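Local coordinates for uncharacterized protein ycf41 (Synechococcus elongatus PCC 6301, PDB 3KOJ) that probably binds single-stranded DNA through an OB-fold domain of the single-strand binding protein family, although its cellular role is uncharacterized, at residues Ala18-Ala23 with Cys71-Glu76; Ala37-Gln42 with Leu55-Trp60; Gly61-Glu66 with Leu101-Val106. The protein carries 1 engineered substitution. All blocks are in the same frame, centred on the assembly; numbering follows the deposited sequence.

Interaction 1: residues Ala18-Ala23 with Cys71-Glu76; sequences ATVVEA and CRLNDE
Just past the end of helix 62-70, Cys-71 brings its CB to 4.1 Å from CG2 of Val-20, the branch that stands anti to the carbonyl carbon. Arg-72 opens a type II beta turn to Asp-75, its N held by Asp-75 OD2 from above the carboxylate plane and its O lying against CB of Val-20. Leu-73 swings its CD2 branch over the backbone of residues 21-23, ending 3.4 Å from Ala-23 N. Asn-74 donates its N to Val-20 O at 2.8 Å and 166°, and CG2 of Thr-19 rests 3.7 Å from Asn-74 CA. Asp-75 O in turn accepts Val-20 N at 3.0 Å, so the turn grips both polar backbone atoms of Val-20. With Glu-76, the non-hydrogen-bonded partner of Thr-19, the chain enters strand 76-84, the antiparallel neighbour of strand 12-28 in the barrel expected of an OB fold. Its side chain leaves anti to the backbone N but bends at chi2 (107°), crossing Thr-19 obliquely; one water accepts from Thr-19 OG1 and donates to Glu-76 OE2. Glu-76 OE2 also lies 3.3 Å from Ala-18 O; the facing carbonyl may disfavour the charge somewhat, while the water donating to OE2 partly offsets this.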
# COMPACT_ATOMS: atom_id res chain seq x y z
N ALA B 18 4.52 -11.72 6.60
CA ALA B 18 4.64 -12.29 7.95
C ALA B 18 4.68 -13.81 7.95
O ALA B 18 4.43 -14.46 6.93
CB ALA B 18 3.46 -11.81 8.81
N THR B 19 5.00 -14.36 9.12
CA THR B 19 5.10 -15.80 9.33
C THR B 19 3.95 -16.28 10.22
O THR B 19 3.66 -15.68 11.25
CB THR B 19 6.44 -16.15 10.01
OG1 THR B 19 7.52 -15.65 9.22
CG2 THR B 19 6.59 -17.67 10.17
N VAL B 20 3.30 -17.37 9.82
CA VAL B 20 2.20 -17.92 10.60
C VAL B 20 2.77 -18.57 11.87
O VAL B 20 3.59 -19.49 11.78
CB VAL B 20 1.43 -18.99 9.77
CG1 VAL B 20 0.29 -19.59 10.59
CG2 VAL B 20 0.90 -18.36 8.49
N VAL B 21 2.36 -18.09 13.04
CA VAL B 21 2.86 -18.66 14.29
C VAL B 21 1.78 -19.30 15.16
O VAL B 21 2.06 -19.88 16.20
CB VAL B 21 3.63 -17.61 15.11
CG1 VAL B 21 4.84 -17.13 14.30
CG2 VAL B 21 2.73 -16.45 15.48
N GLU B 22 0.53 -19.16 14.73
CA GLU B 22 -0.58 -19.83 15.41
C GLU B 22 -1.50 -20.25 14.28
O GLU B 22 -2.02 -19.41 13.53
CB GLU B 22 -1.32 -18.94 16.41
CG GLU B 22 -2.25 -19.79 17.29
CD GLU B 22 -2.69 -19.10 18.57
OE1 GLU B 22 -1.85 -18.46 19.24
OE2 GLU B 22 -3.89 -19.22 18.92
N ALA B 23 -1.67 -21.56 14.15
CA ALA B 23 -2.49 -22.13 13.10
C ALA B 23 -3.91 -21.60 13.09
O ALA B 23 -4.51 -21.36 14.14
CB ALA B 23 -2.50 -23.66 13.22
N CYS B 71 -2.75 -21.87 5.02
CA CYS B 71 -1.79 -21.42 6.02
C CYS B 71 -1.44 -22.41 7.12
O CYS B 71 -2.31 -22.83 7.88
CB CYS B 71 -2.27 -20.10 6.63
SG CYS B 71 -2.45 -18.77 5.42
N ARG B 72 -0.16 -22.75 7.20
CA ARG B 72 0.35 -23.67 8.21
C ARG B 72 1.49 -23.00 8.97
O ARG B 72 2.08 -22.03 8.49
CB ARG B 72 0.84 -24.96 7.55
CG ARG B 72 -0.30 -25.82 7.02
CD ARG B 72 -1.19 -26.29 8.18
NE ARG B 72 -2.39 -26.99 7.73
CZ ARG B 72 -3.54 -26.39 7.44
NH1 ARG B 72 -3.67 -25.08 7.56
NH2 ARG B 72 -4.58 -27.12 7.03
N LEU B 73 1.79 -23.52 10.16
CA LEU B 73 2.85 -22.96 10.99
C LEU B 73 4.14 -22.79 10.20
O LEU B 73 4.54 -23.68 9.46
CB LEU B 73 3.11 -23.83 12.22
CG LEU B 73 2.00 -23.93 13.26
CD1 LEU B 73 2.49 -24.75 14.46
CD2 LEU B 73 1.58 -22.53 13.71
N ASN B 74 4.75 -21.63 10.38
CA ASN B 74 6.01 -21.26 9.75
C ASN B 74 5.92 -20.88 8.27
O ASN B 74 6.95 -20.62 7.65
CB ASN B 74 7.07 -22.35 9.96
CG ASN B 74 8.48 -21.79 9.98
OD1 ASN B 74 8.75 -20.80 10.66
ND2 ASN B 74 9.38 -22.42 9.24
N ASP B 75 4.71 -20.85 7.72
CA ASP B 75 4.55 -20.43 6.32
C ASP B 75 4.76 -18.92 6.27
O ASP B 75 4.29 -18.20 7.16
CB ASP B 75 3.13 -20.71 5.81
CG ASP B 75 2.92 -22.15 5.40
OD1 ASP B 75 3.91 -22.90 5.32
OD2 ASP B 75 1.76 -22.53 5.15
N GLU B 76 5.46 -18.43 5.25
CA GLU B 76 5.67 -16.99 5.12
C GLU B 76 4.65 -16.52 4.08
O GLU B 76 4.62 -17.02 2.96
CB GLU B 76 7.09 -16.67 4.64
CG GLU B 76 7.29 -15.18 4.33
CD GLU B 76 8.15 -14.46 5.36
OE1 GLU B 76 9.37 -14.35 5.14
OE2 GLU B 76 7.60 -14.00 6.38
O HOH W 1 8.21 -12.98 9.27

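Interaction 2: residues Ala37-Gln42 with Leu55-Trp60; sequences AEMVVQ and LKVVGW
Ala-37 O is gripped twice: Gly-59 N meets it at 2.8 Å, nearly along the C=O axis with an N-H...O angle of 168°, and Val-58 CA adds a CA-H...O contact at 3.3 Å. Three hydrogen-bonded pairs, Ala-37 with Gly-59, Met-39 with Val-57 and Val-41 with Leu-55, each exchange two backbone hydrogen bonds. The straightest is Val-57 N to Met-39 O, at 171°, although the donor sits above the carbonyl plane. Together the strands form an antiparallel hairpin, two neighbouring staves of the barrel expected of an OB fold; strand 12-28 adjoins Ala-37-Gln-42, and strand 100-103 runs parallel to Leu-55-Trp-60 on its other edge. One face of the hairpin is buried and apolar. There Met-39, a selenomethionine, takes the crowded chi1 position (62°) and lies side by side with Val-57, CG to CB 4.1 Å, before its extended chain continues to Cys-71. Val-41 likewise puts CG2 in the crowded position, and its side chain crosses that of Val-57 at about a right angle, with Val-41 CG2 3.8 Å from Val-57 CG2. The face bearing Glu-38, Val-40, Lys-56 and Val-58 is more polar at one end. A fully extended Lys-56 crosses Glu-38 obliquely, laying CE 3.4 Å from Glu-38 OE2, while NZ makes only a long salt bridge with OE1, 3.8 Å apart; Glu-100 offers NZ a second, weak ion pair.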
# COMPACT_ATOMS: atom_id res chain seq x y z
N ALA B 37 -12.09 -17.32 10.06
CA ALA B 37 -10.84 -17.95 10.45
C ALA B 37 -9.94 -16.96 11.14
O ALA B 37 -9.83 -15.80 10.71
CB ALA B 37 -10.14 -18.51 9.22
N GLU B 38 -9.29 -17.38 12.22
CA GLU B 38 -8.38 -16.49 12.91
C GLU B 38 -7.07 -17.21 13.18
O GLU B 38 -7.04 -18.41 13.47
CB GLU B 38 -9.00 -15.95 14.20
CG GLU B 38 -8.72 -16.71 15.47
CD GLU B 38 -9.23 -15.96 16.69
OE1 GLU B 38 -10.43 -15.60 16.70
OE2 GLU B 38 -8.45 -15.73 17.64
N MSE B 39 -5.97 -16.47 13.04
CA MSE B 39 -4.65 -17.03 13.27
C MSE B 39 -3.77 -15.91 13.79
O MSE B 39 -4.24 -14.78 13.96
CB MSE B 39 -4.08 -17.61 11.97
CG MSE B 39 -3.87 -16.60 10.85
SE MSE B 39 -3.20 -17.43 9.21
CE MSE B 39 -2.52 -15.84 8.33
N VAL B 40 -2.51 -16.21 14.05
CA VAL B 40 -1.59 -15.19 14.52
C VAL B 40 -0.34 -15.24 13.66
O VAL B 40 0.12 -16.32 13.29
CB VAL B 40 -1.18 -15.43 16.00
CG1 VAL B 40 -0.18 -14.37 16.44
CG2 VAL B 40 -2.42 -15.40 16.89
N VAL B 41 0.19 -14.07 13.32
CA VAL B 41 1.39 -14.02 12.51
C VAL B 41 2.44 -13.18 13.23
O VAL B 41 2.12 -12.41 14.14
CB VAL B 41 1.14 -13.40 11.11
CG1 VAL B 41 0.08 -14.22 10.38
CG2 VAL B 41 0.72 -11.93 11.24
N GLN B 42 3.69 -13.35 12.82
CA GLN B 42 4.79 -12.59 13.40
C GLN B 42 5.59 -11.94 12.29
O GLN B 42 5.83 -12.54 11.24
CB GLN B 42 5.70 -13.52 14.22
CG GLN B 42 6.90 -12.80 14.84
CD GLN B 42 7.77 -13.73 15.66
OE1 GLN B 42 7.38 -14.18 16.74
NE2 GLN B 42 8.97 -14.02 15.15
N LEU B 55 0.65 -10.39 15.56
CA LEU B 55 -0.64 -9.79 15.25
C LEU B 55 -1.74 -10.80 14.96
O LEU B 55 -1.54 -11.77 14.24
CB LEU B 55 -0.44 -8.87 14.04
CG LEU B 55 -1.61 -8.13 13.41
CD1 LEU B 55 -2.20 -7.13 14.41
CD2 LEU B 55 -1.12 -7.43 12.15
N LYS B 56 -2.90 -10.55 15.55
CA LYS B 56 -4.05 -11.42 15.32
C LYS B 56 -4.56 -11.08 13.92
O LYS B 56 -4.71 -9.92 13.57
CB LYS B 56 -5.14 -11.16 16.35
CG LYS B 56 -6.40 -11.98 16.13
CD LYS B 56 -7.44 -11.69 17.19
CE LYS B 56 -8.74 -12.43 16.92
NZ LYS B 56 -9.77 -12.13 17.97
N VAL B 57 -4.84 -12.12 13.14
CA VAL B 57 -5.33 -11.94 11.78
C VAL B 57 -6.66 -12.67 11.65
O VAL B 57 -6.79 -13.82 12.07
CB VAL B 57 -4.30 -12.52 10.78
CG1 VAL B 57 -4.86 -12.51 9.38
CG2 VAL B 57 -3.02 -11.71 10.85
N VAL B 58 -7.65 -12.00 11.07
CA VAL B 58 -8.98 -12.59 10.91
C VAL B 58 -9.51 -12.46 9.49
O VAL B 58 -9.43 -11.40 8.88
CB VAL B 58 -9.99 -11.92 11.87
CG1 VAL B 58 -11.35 -12.61 11.75
CG2 VAL B 58 -9.47 -11.98 13.30
N GLY B 59 -10.04 -13.56 8.97
CA GLY B 59 -10.60 -13.56 7.63
C GLY B 59 -12.04 -14.03 7.64
O GLY B 59 -12.40 -14.95 8.39
N TRP B 60 -12.88 -13.41 6.82
CA TRP B 60 -14.30 -13.78 6.76
C TRP B 60 -14.67 -14.31 5.39
O TRP B 60 -14.10 -13.91 4.37
CB TRP B 60 -15.18 -12.58 7.09
CG TRP B 60 -14.94 -11.97 8.43
CD1 TRP B 60 -13.84 -11.27 8.83
CD2 TRP B 60 -15.82 -12.02 9.57
NE1 TRP B 60 -13.98 -10.87 10.14
CE2 TRP B 60 -15.19 -11.31 10.61
CE3 TRP B 60 -17.08 -12.58 9.79
CZ2 TRP B 60 -15.78 -11.16 11.87
CZ3 TRP B 60 -17.67 -12.42 11.05
CH2 TRP B 60 -17.01 -11.71 12.07

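Interaction 3: residues Gly61-Glu66 with Leu101-Val106; sequences GAVAQE and LTVTRV
The first turn of helix 62-70 lies beside the corner at which the chain passes from strand 100-103 to strand 105-107, and the nearest CA atoms are those of Val-63 and Arg-105, 6.7 Å apart. In an OB fold a helix between the third and fourth strands typically packs against the barrel, and this helix, joining strand 53-60 to strand 76-84, fits that position. The corner itself is a classic beta bulge, Thr-104 and Arg-105 both facing Glu-80, while Gly-61 occupies the N-cap position of the helix, its O accepting Ala-64 N. No direct hydrogen bond links the two segments; the contact is carried by Val-63 and Glu-66, one turn apart on the helix. Val-63 has CG1 in the crowded position between its N and carbonyl carbon (chi1 79°), which sends CG2 out anti to the backbone N. Val-63 CG2 enters the bend, 3.7 Å from Thr-104 O and 4.0 Å from Val-103 CG1, the two valine side chains crossing at about a right angle, while CG1 rests against Val-103 O. Glu-66, extended from CB to the carboxylate, reaches tip to tip toward Val-106, and Glu-66 OE2 comes 3.5 Å from Val-106 CG1, the branch in the crowded position. The carboxylate is also bonded through OE2 to His-108 NE2, a neighbour that would tend to stabilise its charge. Arg-105 points away from the helix segment, forming a salt bridge with Glu-80 and a hydrogen bond with His-8, a tag residue of the fourth subunit. Two waters span Glu-66 and the Val-106 backbone: one lies 2.9 Å from Glu-66 OE1 and accepts from Val-106 N, the other sits between OE2 and Val-106 O, only 2.4 Å from that carbonyl oxygen.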
# COMPACT_ATOMS: atom_id res chain seq x y z
N GLY B 61 -15.64 -15.22 5.36
CA GLY B 61 -16.10 -15.78 4.10
C GLY B 61 -15.11 -16.64 3.35
O GLY B 61 -14.41 -17.46 3.95
N ALA B 62 -15.03 -16.44 2.04
CA ALA B 62 -14.14 -17.21 1.19
C ALA B 62 -12.68 -17.14 1.63
O ALA B 62 -11.97 -18.15 1.58
CB ALA B 62 -14.26 -16.73 -0.25
N VAL B 63 -12.23 -15.98 2.07
CA VAL B 63 -10.84 -15.85 2.49
C VAL B 63 -10.57 -16.66 3.76
O VAL B 63 -9.45 -17.10 4.00
CB VAL B 63 -10.43 -14.37 2.69
CG1 VAL B 63 -10.94 -13.85 4.01
CG2 VAL B 63 -8.92 -14.24 2.58
N ALA B 64 -11.61 -16.87 4.57
CA ALA B 64 -11.47 -17.65 5.80
C ALA B 64 -11.14 -19.10 5.43
O ALA B 64 -10.26 -19.73 6.03
CB ALA B 64 -12.75 -17.60 6.62
N GLN B 65 -11.85 -19.63 4.44
CA GLN B 65 -11.62 -21.01 4.01
C GLN B 65 -10.23 -21.17 3.39
O GLN B 65 -9.59 -22.21 3.55
CB GLN B 65 -12.70 -21.42 3.00
CG GLN B 65 -14.12 -21.21 3.54
CD GLN B 65 -15.20 -21.56 2.53
OE1 GLN B 65 -15.08 -21.24 1.35
NE2 GLN B 65 -16.27 -22.19 3.00
N GLU B 66 -9.77 -20.13 2.71
CA GLU B 66 -8.45 -20.14 2.07
C GLU B 66 -7.34 -20.15 3.13
O GLU B 66 -6.34 -20.85 2.98
CB GLU B 66 -8.32 -18.92 1.16
CG GLU B 66 -6.98 -18.79 0.46
CD GLU B 66 -6.95 -17.62 -0.50
OE1 GLU B 66 -7.96 -16.90 -0.59
OE2 GLU B 66 -5.90 -17.42 -1.16
N LEU B 101 -5.73 -7.54 12.12
CA LEU B 101 -5.79 -7.24 10.70
C LEU B 101 -6.93 -8.06 10.12
O LEU B 101 -6.92 -9.29 10.20
CB LEU B 101 -4.48 -7.64 10.01
CG LEU B 101 -4.39 -7.39 8.50
CD1 LEU B 101 -4.28 -5.89 8.24
CD2 LEU B 101 -3.17 -8.11 7.93
N THR B 102 -7.93 -7.38 9.57
CA THR B 102 -9.05 -8.08 8.95
C THR B 102 -8.60 -8.25 7.50
O THR B 102 -8.58 -7.29 6.72
CB THR B 102 -10.33 -7.25 9.02
OG1 THR B 102 -10.58 -6.91 10.39
CG2 THR B 102 -11.50 -8.06 8.49
N VAL B 103 -8.24 -9.47 7.15
CA VAL B 103 -7.73 -9.79 5.83
C VAL B 103 -8.71 -9.81 4.67
O VAL B 103 -9.82 -10.32 4.79
CB VAL B 103 -7.00 -11.16 5.88
CG1 VAL B 103 -6.56 -11.58 4.48
CG2 VAL B 103 -5.81 -11.06 6.79
N THR B 104 -8.27 -9.25 3.55
CA THR B 104 -9.07 -9.22 2.33
C THR B 104 -8.50 -10.27 1.37
O THR B 104 -9.24 -11.02 0.73
CB THR B 104 -8.99 -7.85 1.62
OG1 THR B 104 -9.38 -6.81 2.53
CG2 THR B 104 -9.91 -7.82 0.41
N ARG B 105 -7.17 -10.31 1.28
CA ARG B 105 -6.48 -11.23 0.40
C ARG B 105 -5.18 -11.73 1.02
O ARG B 105 -4.60 -11.05 1.86
CB ARG B 105 -6.14 -10.55 -0.93
CG ARG B 105 -7.34 -10.01 -1.68
CD ARG B 105 -6.93 -9.30 -2.96
NE ARG B 105 -8.09 -8.79 -3.67
CZ ARG B 105 -8.65 -7.60 -3.45
NH1 ARG B 105 -8.14 -6.77 -2.55
NH2 ARG B 105 -9.73 -7.25 -4.14
N VAL B 106 -4.73 -12.90 0.58
CA VAL B 106 -3.49 -13.48 1.07
C VAL B 106 -2.72 -14.12 -0.08
O VAL B 106 -3.31 -14.71 -0.98
CB VAL B 106 -3.77 -14.57 2.16
CG1 VAL B 106 -4.81 -15.56 1.65
CG2 VAL B 106 -2.48 -15.30 2.52
O HOH W 2 -6.67 -14.35 -1.25
O HOH W 3 -4.93 -15.00 -2.78

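In the fold
From the N terminus, strand 12-28 opens interaction 1 and leads into strand 35-43. Interaction 2 then closes the short loop between strands 35-43 and 53-60, nested wholly inside the larger loop of interaction 1. Directly after strand 53-60 the helix opens interaction 3, and only then does 71-76 return to 18-23, so interactions 1 and 3 cross, whereas 2 and 3 follow in series. Interaction 3 closes last, at 101-106. The central hairpin joins the others: Thr-19 O and Val-21 N pair with Gln-42 N and Val-40 O on one edge, while Val-58 pairs with Leu-101 and Val-103 on the other. First strand, helix and final strands are thereby tied around one curled sheet.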